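Local coordinates for protein L-hydantoinase (Arthrobacter aurescens, PDB 1GKR) that hydrolyses the ring of hydantoin derivatives, preferring aryl over alkyl substituents, with two zinc ions bound in each subunit of a homotetramer, at residues V56-V61 with G85-I90. Residues are numbered along the deposited sequence; the frame is centred on the assembly and turned at random.
With ZN (zinc ion), chain F.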
loop_
_atom_site.group_PDB
_atom_site.type_symbol
_atom_site.label_atom_id
_atom_site.label_comp_id
_atom_site.label_asym_id
_atom_site.label_seq_id
_atom_site.Cartn_x
_atom_site.Cartn_y
_atom_site.Cartn_z
ATOM N N VAL A 56 7.608 -6.113 -36.321
ATOM C CA VAL A 56 7.587 -6.538 -34.930
ATOM C C VAL A 56 9.006 -6.816 -34.445
ATOM O O VAL A 56 9.809 -7.396 -35.174
ATOM C CB VAL A 56 6.766 -7.811 -34.760
ATOM C CG1 VAL A 56 7.014 -8.406 -33.381
ATOM C CG2 VAL A 56 5.290 -7.486 -34.964
ATOM N N VAL A 57 9.313 -6.383 -33.227
ATOM C CA VAL A 57 10.621 -6.603 -32.632
ATOM C C VAL A 57 10.421 -7.598 -31.499
ATOM O O VAL A 57 9.861 -7.253 -30.463
ATOM C CB VAL A 57 11.220 -5.290 -32.060
ATOM C CG1 VAL A 57 12.474 -5.587 -31.257
ATOM C CG2 VAL A 57 11.552 -4.334 -33.200
ATOM N N ASP A 58 10.864 -8.837 -31.702
ATOM C CA ASP A 58 10.710 -9.866 -30.683
ATOM C C ASP A 58 12.005 -10.033 -29.882
ATOM O O ASP A 58 13.022 -10.491 -30.402
ATOM C CB ASP A 58 10.310 -11.187 -31.326
ATOM C CG ASP A 58 9.767 -12.160 -30.322
ATOM O OD1 ASP A 58 10.262 -12.151 -29.182
ATOM O OD2 ASP A 58 8.854 -12.937 -30.658
ATOM N N GLU A 59 11.943 -9.647 -28.611
ATOM C CA GLU A 59 13.077 -9.688 -27.686
ATOM C C GLU A 59 13.299 -11.048 -27.048
ATOM O O GLU A 59 14.247 -11.224 -26.278
ATOM C CB GLU A 59 12.844 -8.691 -26.546
ATOM C CG GLU A 59 11.628 -9.071 -25.704
ATOM C CD GLU A 59 11.281 -8.059 -24.625
ATOM O OE1 GLU A 59 11.692 -6.886 -24.749
ATOM O OE2 GLU A 59 10.577 -8.439 -23.659
ATOM N N HIS A 60 12.428 -12.005 -27.337
ATOM C CA HIS A 60 12.565 -13.305 -26.706
ATOM C C HIS A 60 12.527 -14.481 -27.678
ATOM O O HIS A 60 11.512 -15.169 -27.807
ATOM C CB HIS A 60 11.483 -13.446 -25.648
ATOM C CG HIS A 60 11.752 -14.535 -24.664
ATOM N ND1 HIS A 60 11.224 -14.536 -23.389
ATOM C CD2 HIS A 60 12.497 -15.662 -24.768
ATOM C CE1 HIS A 60 11.638 -15.617 -22.752
ATOM N NE2 HIS A 60 12.410 -16.316 -23.566
ATOM N N VAL A 61 13.653 -14.721 -28.334
ATOM C CA VAL A 61 13.744 -15.782 -29.311
ATOM C C VAL A 61 14.834 -16.806 -28.987
ATOM O O VAL A 61 15.956 -16.451 -28.594
ATOM C CB VAL A 61 13.998 -15.169 -30.713
ATOM C CG1 VAL A 61 14.013 -16.252 -31.792
ATOM C CG2 VAL A 61 12.935 -14.139 -31.002
ATOM N N GLY A 85 5.880 -14.219 -40.351
ATOM C CA GLY A 85 5.131 -13.834 -39.165
ATOM C C GLY A 85 5.161 -12.336 -38.903
ATOM O O GLY A 85 4.546 -11.866 -37.961
ATOM N N GLY A 86 5.880 -11.584 -39.727
ATOM C CA GLY A 86 5.949 -10.147 -39.545
ATOM C C GLY A 86 6.970 -9.668 -38.525
ATOM O O GLY A 86 6.987 -8.487 -38.175
ATOM N N ILE A 87 7.815 -10.574 -38.042
ATOM C CA ILE A 87 8.839 -10.217 -37.068
ATOM C C ILE A 87 10.114 -9.884 -37.829
ATOM O O ILE A 87 10.819 -10.766 -38.305
ATOM C CB ILE A 87 9.070 -11.382 -36.076
ATOM C CG1 ILE A 87 7.777 -11.618 -35.292
ATOM C CG2 ILE A 87 10.239 -11.090 -35.133
ATOM C CD1 ILE A 87 7.875 -12.742 -34.297
ATOM N N THR A 88 10.403 -8.595 -37.937
ATOM C CA THR A 88 11.563 -8.128 -38.682
ATOM C C THR A 88 12.894 -8.091 -37.935
ATOM O O THR A 88 13.950 -8.054 -38.560
ATOM C CB THR A 88 11.260 -6.770 -39.281
ATOM O OG1 THR A 88 10.805 -5.892 -38.243
ATOM C CG2 THR A 88 10.166 -6.913 -40.343
ATOM N N THR A 89 12.870 -8.040 -36.611
ATOM C CA THR A 89 14.137 -8.125 -35.897
ATOM C C THR A 89 13.939 -8.944 -34.620
ATOM O O THR A 89 12.935 -8.804 -33.908
ATOM C CB THR A 89 14.828 -6.741 -35.599
ATOM O OG1 THR A 89 14.820 -6.491 -34.197
ATOM C CG2 THR A 89 14.178 -5.622 -36.331
ATOM N N ILE A 90 14.889 -9.845 -34.381
ATOM C CA ILE A 90 14.850 -10.731 -33.235
ATOM C C ILE A 90 16.081 -10.514 -32.370
ATOM O O ILE A 90 17.102 -9.990 -32.828
ATOM C CB ILE A 90 14.855 -12.224 -33.681
ATOM C CG1 ILE A 90 16.184 -12.557 -34.368
ATOM C CG2 ILE A 90 13.727 -12.498 -34.653
ATOM C CD1 ILE A 90 16.339 -14.000 -34.728
HETATM ZN ZN ZN F . 12.781 -18.305 -22.934
HETATM O O HOH W 1 11.663 -20.166 -21.684
#
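Ile87 meets both Val56 and Asp58, which project from the same face of their strand. Its CG1 lies 3.8 Å from Val56 CG1, the two side chains crossing obliquely. With CG1 beside the backbone N (chi1 -63°), CG2 lies anti to it and reaches to 3.8 Å from Asp58 CB, while CD1 at the end of an extended chain comes close to Asp58 OD2. An alanine at Ile87 would remove CG1, CG2 and CD1 and would probably open a gap between Val56 CG1 and Asp58 CB and leave both without that apolar cover. On the other face the branches of Val57 straddle Thr89 OG1, CG1 at 3.9 Å. Farther along, Val61 CG2 packs against Ile90 CB, the side chains at about a right angle.

Strands 56-58 and 87-90 run parallel, their axes 32° apart. Val56 N donates to Gly86 O at 3.1 Å, and Asp58 N to Thr89 O at 3.0 Å; between these bonds Val56 O receives only weak ones, from Thr88 N and Thr89 N. Gly86, at positive phi, closes helix 75-85 in a Schellman motif just ahead of the pairing residues.

Asp58 probably helps to set the path toward the metal. Its OD1 accepts a hydrogen bond from His60 N at 2.8 Å, an Asx turn spanning the corner at Glu59, while OD2 is held by Ser311. Beyond that corner His60 NE2 binds zinc at 2.1 Å, with Glu262 hydrogen-bonded to ND1 and His62 and Asp312 sharing the ion. Strand 51-62, helix 75-85 and strand 87-92 thus form a beta-alpha-beta unit of the amidohydrolase TIM barrel, the first of the two strands carrying the His-x-His zinc ligands of the binuclear site.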